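PDB 1SGL: trichomaglin from Trichosanthes lepiniana, which probably cleaves RNA as an S-like ribonuclease of the ribonuclease T2 family. Local coordinates for residues G140-S144 against N145-Y149; V156-E159 against S160-A164; G196-P199 against R200-L204. All coordinates share one frame; numbering follows the deposited sequence.

Overall arrangement
Followed from the N terminus, the three contacts come in series, and none nests within or crosses another. Interaction 1 (140-149) closes the loop that leaves helix 132-139 and enters strand 148-150. That strand leads directly into helix 151-162, whose C-terminal end holds interaction 2 (156-164), with its centre about 19 Å from that of interaction 1. Interaction 3 (196-204) comes near the C terminus and bends the chain into strand 201-203. This strand pairs antiparallel with 148-150, bringing interactions 1 and 3 into touch: Tyr149 N lies 2.6 Å from Val202 O, a probable hydrogen bond. Interactions 2 and 3 remain about 9 Å apart at their nearest atoms.

Interaction 1. Residues G140-S144 against N145-Y149; sequences GIVAS and NSKMY
Tyr149 and Ser144 close a local turn on the surface, joining the end of helix 132-139 to strand 148-150. The phenol of Tyr149 reaches back to the start of the loop, where its OH donates a 2.7 Å hydrogen bond to Val142 O. The C=O...donor angle is 135° and the donor lies in the carbonyl plane, on a lone pair. Over one ring face sits the methyl CG2 of Ile141, 4.0 Å from the centroid and only 4° off the normal, a CH-pi contact. Leu204 and Ile154 pack against the same isoleucine. A phenylalanine in place of Tyr149 would probably keep the CH-pi contact with Ile141 but leave Val142 O without its hydroxyl donor and the loop less firmly tied to the strand.

At the bend the arrangement is an ST turn: Ser144 OG accepts from Ser146 N at 3.2 Å and also from Lys147 N at 3.1 Å. With OG anti to the backbone nitrogen (chi1 169°), the hydroxyl points into the turn toward both amides. Packing is tight there, since Lys147 CG comes within 3.4 Å of Ser144 CB before the extended lysine chain runs on past the serine. A water bridges the backbone by donating to Ser144 O and to Lys147 O, while Asn145 OD1 takes its bond from Glu206 N.

Interaction 2. Residues V156-E159 against S160-A164; sequences VAVE and SAVGA
Val156 O is gripped twice by a single residue, Ser160, one helical turn further on. The amide Ser160 N donates to it at 2.9 Å, and the hydroxyl Ser160 OG donates to the same oxygen at 2.8 Å. The two donors arrive from opposite faces of the carbonyl plane, so they share the acceptor without competing for one position. The hydroxyl is placed there by its first torsion: at chi1 -68°, OG stands anti to the carbonyl carbon and beside its own backbone nitrogen, from where it can fold back along the helix. Val156 CG1 lies next to OG as an apolar neighbour.

These bonds belong to the last turns of helix 151-162, which packs beside the sheet of this alpha-plus-beta ribonuclease. The regular i to i+4 pattern continues with Ala161 N to Ala157 O and with Val162 N to Val158 O, the latter 2.7 Å long and nearly along the C=O axis. On the buried side Val158 CG1 and Val162 CG2 meet at 4.1 Å, the two side chains lying alongside and pointing the same way; Val158 also rests on Leu179 and Leu181 of strand 176-184, and Val162 on Pro189.

The helix ends at Val162, and Gly163 is the first residue to leave helical angles. Its amide still reaches Glu159 O, but from above the carbonyl plane, and its phi of 89° would press a CB against the carbonyl oxygen of Val162. The chain then swings back, placing Ala164 O 3.6 Å from Glu159 CA in a CA-H...O contact. The serine hydroxyl thus spends its proton inside the helix, on Val156 O, and the positive phi of Gly163 lets the chain leave the helix with no side chain in the way.

Interaction 3. Residues G196-P199 against R200-L204; sequences GSCP and RYVSL
Pro199 lies against the residues that follow it, Tyr201 and Val202, where the chain bends into strand 201-203, the partner of strand 148-150 in a two-stranded antiparallel sheet. Its ring can be followed atom by atom. Pro199 CB lies 3.1 Å from Arg200 N, a separation set by the extended psi of the proline. Pro199 CG reaches further, coming within 3.2 Å of Tyr201 O, a close approach of a ring carbon to a backbone oxygen. Pro199 CD, the next ring atom and the one bonded to the proline nitrogen, meets the methyl CG1 of Val202 at 4.1 Å.

The bend follows from the backbone. Pro199 is extended, Arg200 has helix-like angles, and from Tyr201 onward the chain is extended again, so the chain turns a sharp corner at Arg200, and the start of the strand passes the proline ring. Pro199 O comes near Tyr201 N, yet the angle is too poor for a hydrogen bond, which leaves the link across the bend to van der Waals contact.

Val202 CG1 is the meeting point. It stands anti to the carbonyl carbon (chi1 -60°), which turns it back toward the preceding residues, and besides the proline ring Val202 CG1 touches Pro199 O at 3.7 Å. Inward of the bend, Val202 packs on Cys170 and on Ile154 of helix 151-162, so the turn is laid against strand 167-170 and that helix together. Cys198 fixes the same place covalently: its SG forms the disulfide with Cys170, while its CB lies 3.9 Å from Val202 CG1.

Interaction 1. Residues G140-S144 against N145-Y149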
loop_
_atom_site.group_PDB
_atom_site.type_symbol
_atom_site.label_atom_id
_atom_site.label_comp_id
_atom_site.label_asym_id
_atom_site.label_seq_id
_atom_site.Cartn_x
_atom_site.Cartn_y
_atom_site.Cartn_z
ATOM N N GLY A 140 -10.084 -17.459 5.599
ATOM C CA GLY A 140 -9.705 -18.557 4.726
ATOM C C GLY A 140 -9.393 -18.102 3.306
ATOM O O GLY A 140 -9.395 -18.898 2.370
ATOM N N ILE A 141 -9.146 -16.809 3.135
ATOM C CA ILE A 141 -8.811 -16.280 1.822
ATOM C C ILE A 141 -7.285 -16.171 1.788
ATOM O O ILE A 141 -6.688 -15.318 2.450
ATOM C CB ILE A 141 -9.480 -14.907 1.597
ATOM C CG1 ILE A 141 -11.005 -15.071 1.679
ATOM C CG2 ILE A 141 -9.095 -14.344 0.224
ATOM C CD1 ILE A 141 -11.781 -13.790 1.480
ATOM N N VAL A 142 -6.655 -17.059 1.031
ATOM C CA VAL A 142 -5.202 -17.080 0.946
ATOM C C VAL A 142 -4.694 -17.139 -0.489
ATOM O O VAL A 142 -5.421 -17.534 -1.397
ATOM C CB VAL A 142 -4.643 -18.284 1.718
ATOM C CG1 VAL A 142 -5.033 -18.181 3.189
ATOM C CG2 VAL A 142 -5.194 -19.569 1.133
ATOM N N ALA A 143 -3.437 -16.748 -0.677
ATOM C CA ALA A 143 -2.816 -16.749 -1.996
ATOM C C ALA A 143 -2.975 -18.119 -2.639
ATOM O O ALA A 143 -2.786 -19.142 -1.989
ATOM C CB ALA A 143 -1.337 -16.385 -1.881
ATOM N N SER A 144 -3.313 -18.129 -3.921
ATOM C CA SER A 144 -3.524 -19.371 -4.645
ATOM C C SER A 144 -3.485 -19.136 -6.146
ATOM O O SER A 144 -4.014 -18.145 -6.641
ATOM C CB SER A 144 -4.881 -19.966 -4.264
ATOM O OG SER A 144 -5.231 -21.028 -5.132
ATOM N N ASN A 145 -2.866 -20.060 -6.870
ATOM C CA ASN A 145 -2.770 -19.942 -8.317
ATOM C C ASN A 145 -3.840 -20.776 -9.013
ATOM O O ASN A 145 -4.045 -20.653 -10.220
ATOM C CB ASN A 145 -1.382 -20.384 -8.786
ATOM C CG ASN A 145 -0.271 -19.562 -8.162
ATOM O OD1 ASN A 145 -0.346 -18.337 -8.118
ATOM N ND2 ASN A 145 0.768 -20.231 -7.684
ATOM N N SER A 146 -4.537 -21.610 -8.249
ATOM C CA SER A 146 -5.560 -22.473 -8.827
ATOM C C SER A 146 -7.001 -22.095 -8.502
ATOM O O SER A 146 -7.921 -22.520 -9.197
ATOM C CB SER A 146 -5.310 -23.926 -8.411
ATOM O OG SER A 146 -5.399 -24.082 -7.008
ATOM N N LYS A 147 -7.216 -21.306 -7.457
ATOM C CA LYS A 147 -8.580 -20.928 -7.126
ATOM C C LYS A 147 -8.856 -19.434 -7.205
ATOM O O LYS A 147 -8.001 -18.604 -6.917
ATOM C CB LYS A 147 -8.963 -21.457 -5.737
ATOM C CG LYS A 147 -8.085 -20.978 -4.605
ATOM C CD LYS A 147 -8.405 -21.709 -3.299
ATOM C CE LYS A 147 -7.333 -21.435 -2.237
ATOM N NZ LYS A 147 -7.601 -22.102 -0.928
ATOM N N MET A 148 -10.065 -19.106 -7.627
ATOM C CA MET A 148 -10.492 -17.726 -7.720
ATOM C C MET A 148 -11.429 -17.485 -6.541
ATOM O O MET A 148 -11.961 -18.438 -5.969
ATOM C CB MET A 148 -11.218 -17.490 -9.042
ATOM C CG MET A 148 -10.332 -17.677 -10.251
ATOM S SD MET A 148 -11.214 -17.326 -11.765
ATOM C CE MET A 148 -10.910 -15.558 -11.939
ATOM N N TYR A 149 -11.620 -16.222 -6.175
ATOM C CA TYR A 149 -12.487 -15.883 -5.056
ATOM C C TYR A 149 -13.597 -14.927 -5.437
ATOM O O TYR A 149 -13.445 -14.087 -6.324
ATOM C CB TYR A 149 -11.690 -15.236 -3.923
ATOM C CG TYR A 149 -10.666 -16.131 -3.286
ATOM C CD1 TYR A 149 -9.336 -16.103 -3.697
ATOM C CD2 TYR A 149 -11.027 -17.022 -2.278
ATOM C CE1 TYR A 149 -8.395 -16.939 -3.119
ATOM C CE2 TYR A 149 -10.092 -17.861 -1.697
ATOM C CZ TYR A 149 -8.779 -17.814 -2.119
ATOM O OH TYR A 149 -7.845 -18.631 -1.527
HETATM O O HOH W 1 -6.389 -16.631 -6.399
#

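Interaction 2. Residues V156-E159 against S160-A164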
loop_
_atom_site.group_PDB
_atom_site.type_symbol
_atom_site.label_atom_id
_atom_site.label_comp_id
_atom_site.label_asym_id
_atom_site.label_seq_id
_atom_site.Cartn_x
_atom_site.Cartn_y
_atom_site.Cartn_z
ATOM N N VAL A 156 -16.252 -8.268 2.263
ATOM C CA VAL A 156 -16.887 -8.512 3.551
ATOM C C VAL A 156 -15.870 -8.797 4.650
ATOM O O VAL A 156 -16.049 -8.390 5.801
ATOM C CB VAL A 156 -17.894 -9.687 3.458
ATOM C CG1 VAL A 156 -18.388 -10.071 4.855
ATOM C CG2 VAL A 156 -19.078 -9.275 2.598
ATOM N N ALA A 157 -14.803 -9.499 4.293
ATOM C CA ALA A 157 -13.772 -9.824 5.258
ATOM C C ALA A 157 -13.099 -8.544 5.772
ATOM O O ALA A 157 -12.932 -8.357 6.981
ATOM C CB ALA A 157 -12.744 -10.752 4.622
ATOM N N VAL A 158 -12.721 -7.659 4.851
ATOM C CA VAL A 158 -12.069 -6.410 5.233
ATOM C C VAL A 158 -13.000 -5.491 6.014
ATOM O O VAL A 158 -12.620 -4.969 7.054
ATOM C CB VAL A 158 -11.529 -5.648 4.004
ATOM C CG1 VAL A 158 -11.025 -4.268 4.425
ATOM C CG2 VAL A 158 -10.413 -6.450 3.366
ATOM N N GLU A 159 -14.218 -5.297 5.521
ATOM C CA GLU A 159 -15.163 -4.438 6.222
ATOM C C GLU A 159 -15.458 -4.953 7.624
ATOM O O GLU A 159 -15.521 -4.171 8.571
ATOM C CB GLU A 159 -16.485 -4.331 5.467
ATOM C CG GLU A 159 -16.406 -3.619 4.141
ATOM C CD GLU A 159 -17.724 -3.676 3.407
ATOM O OE1 GLU A 159 -18.400 -4.718 3.514
ATOM O OE2 GLU A 159 -18.083 -2.701 2.712
ATOM N N SER A 160 -15.654 -6.264 7.754
ATOM C CA SER A 160 -15.960 -6.852 9.055
ATOM C C SER A 160 -14.813 -6.681 10.030
ATOM O O SER A 160 -15.036 -6.465 11.216
ATOM C CB SER A 160 -16.269 -8.347 8.928
ATOM O OG SER A 160 -17.486 -8.555 8.242
ATOM N N ALA A 161 -13.588 -6.773 9.528
ATOM C CA ALA A 161 -12.415 -6.657 10.378
ATOM C C ALA A 161 -11.945 -5.222 10.652
ATOM O O ALA A 161 -11.535 -4.904 11.765
ATOM C CB ALA A 161 -11.273 -7.473 9.777
ATOM N N VAL A 162 -12.011 -4.364 9.642
ATOM C CA VAL A 162 -11.565 -2.980 9.773
ATOM C C VAL A 162 -12.687 -2.022 10.167
ATOM O O VAL A 162 -12.437 -0.981 10.783
ATOM C CB VAL A 162 -10.932 -2.492 8.445
ATOM C CG1 VAL A 162 -10.585 -1.015 8.529
ATOM C CG2 VAL A 162 -9.687 -3.316 8.138
ATOM N N GLY A 163 -13.919 -2.374 9.808
ATOM C CA GLY A 163 -15.046 -1.517 10.126
ATOM C C GLY A 163 -15.353 -0.470 9.061
ATOM O O GLY A 163 -16.111 0.458 9.317
ATOM N N ALA A 164 -14.768 -0.607 7.874
ATOM C CA ALA A 164 -15.007 0.342 6.788
ATOM C C ALA A 164 -14.747 -0.308 5.440
ATOM O O ALA A 164 -13.908 -1.206 5.318
ATOM C CB ALA A 164 -14.116 1.586 6.954
#

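Interaction 3. Residues G196-P199 against R200-L204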
loop_
_atom_site.group_PDB
_atom_site.type_symbol
_atom_site.label_atom_id
_atom_site.label_comp_id
_atom_site.label_asym_id
_atom_site.label_seq_id
_atom_site.Cartn_x
_atom_site.Cartn_y
_atom_site.Cartn_z
ATOM N N GLY A 196 -15.511 0.834 -9.763
ATOM C CA GLY A 196 -15.738 -0.350 -10.570
ATOM C C GLY A 196 -14.438 -0.759 -11.231
ATOM O O GLY A 196 -13.944 -0.066 -12.120
ATOM N N SER A 197 -13.862 -1.871 -10.793
ATOM C CA SER A 197 -12.607 -2.328 -11.375
ATOM C C SER A 197 -12.526 -3.836 -11.482
ATOM O O SER A 197 -12.236 -4.384 -12.543
ATOM C CB SER A 197 -11.419 -1.829 -10.545
ATOM O OG SER A 197 -10.210 -2.450 -10.964
ATOM N N CYS A 198 -12.786 -4.504 -10.370
ATOM C CA CYS A 198 -12.707 -5.947 -10.321
ATOM C C CYS A 198 -13.969 -6.665 -10.769
ATOM O O CYS A 198 -15.077 -6.201 -10.521
ATOM C CB CYS A 198 -12.372 -6.385 -8.903
ATOM S SG CYS A 198 -10.745 -5.855 -8.298
ATOM N N PRO A 199 -13.809 -7.814 -11.445
ATOM C CA PRO A 199 -14.954 -8.598 -11.911
ATOM C C PRO A 199 -15.494 -9.353 -10.693
ATOM O O PRO A 199 -14.942 -9.218 -9.599
ATOM C CB PRO A 199 -14.333 -9.520 -12.948
ATOM C CG PRO A 199 -12.962 -9.772 -12.379
ATOM C CD PRO A 199 -12.539 -8.392 -11.924
ATOM N N ARG A 200 -16.547 -10.147 -10.880
ATOM C CA ARG A 200 -17.157 -10.891 -9.775
ATOM C C ARG A 200 -16.218 -11.915 -9.145
ATOM O O ARG A 200 -16.288 -12.169 -7.948
ATOM C CB ARG A 200 -18.440 -11.603 -10.234
ATOM C CG ARG A 200 -19.244 -12.202 -9.073
ATOM C CD ARG A 200 -20.467 -12.979 -9.550
ATOM N NE ARG A 200 -21.052 -12.345 -10.720
ATOM C CZ ARG A 200 -21.485 -11.089 -10.755
ATOM N NH1 ARG A 200 -21.413 -10.324 -9.670
ATOM N NH2 ARG A 200 -21.954 -10.586 -11.891
ATOM N N TYR A 201 -15.357 -12.523 -9.948
ATOM C CA TYR A 201 -14.413 -13.492 -9.408
ATOM C C TYR A 201 -13.003 -12.967 -9.630
ATOM O O TYR A 201 -12.681 -12.469 -10.705
ATOM C CB TYR A 201 -14.607 -14.857 -10.068
ATOM C CG TYR A 201 -15.983 -15.426 -9.811
ATOM C CD1 TYR A 201 -17.051 -15.121 -10.647
ATOM C CD2 TYR A 201 -16.231 -16.220 -8.693
ATOM C CE1 TYR A 201 -18.333 -15.590 -10.380
ATOM C CE2 TYR A 201 -17.507 -16.691 -8.418
ATOM C CZ TYR A 201 -18.551 -16.370 -9.266
ATOM O OH TYR A 201 -19.819 -16.819 -8.993
ATOM N N VAL A 202 -12.172 -13.059 -8.601
ATOM C CA VAL A 202 -10.815 -12.556 -8.698
ATOM C C VAL A 202 -9.790 -13.565 -8.229
ATOM O O VAL A 202 -10.120 -14.574 -7.603
ATOM C CB VAL A 202 -10.645 -11.250 -7.881
ATOM C CG1 VAL A 202 -11.590 -10.180 -8.410
ATOM C CG2 VAL A 202 -10.905 -11.516 -6.400
ATOM N N SER A 203 -8.533 -13.297 -8.542
ATOM C CA SER A 203 -7.482 -14.203 -8.135
ATOM C C SER A 203 -6.416 -13.478 -7.337
ATOM O O SER A 203 -6.129 -12.305 -7.573
ATOM C CB SER A 203 -6.870 -14.886 -9.361
ATOM O OG SER A 203 -6.294 -13.945 -10.238
ATOM N N LEU A 204 -5.863 -14.196 -6.366
ATOM C CA LEU A 204 -4.813 -13.708 -5.486
ATOM C C LEU A 204 -3.651 -14.662 -5.718
ATOM O O LEU A 204 -3.423 -15.579 -4.935
ATOM C CB LEU A 204 -5.271 -13.780 -4.024
ATOM C CG LEU A 204 -6.381 -12.809 -3.595
ATOM C CD1 LEU A 204 -6.960 -13.226 -2.248
ATOM C CD2 LEU A 204 -5.819 -11.406 -3.510
#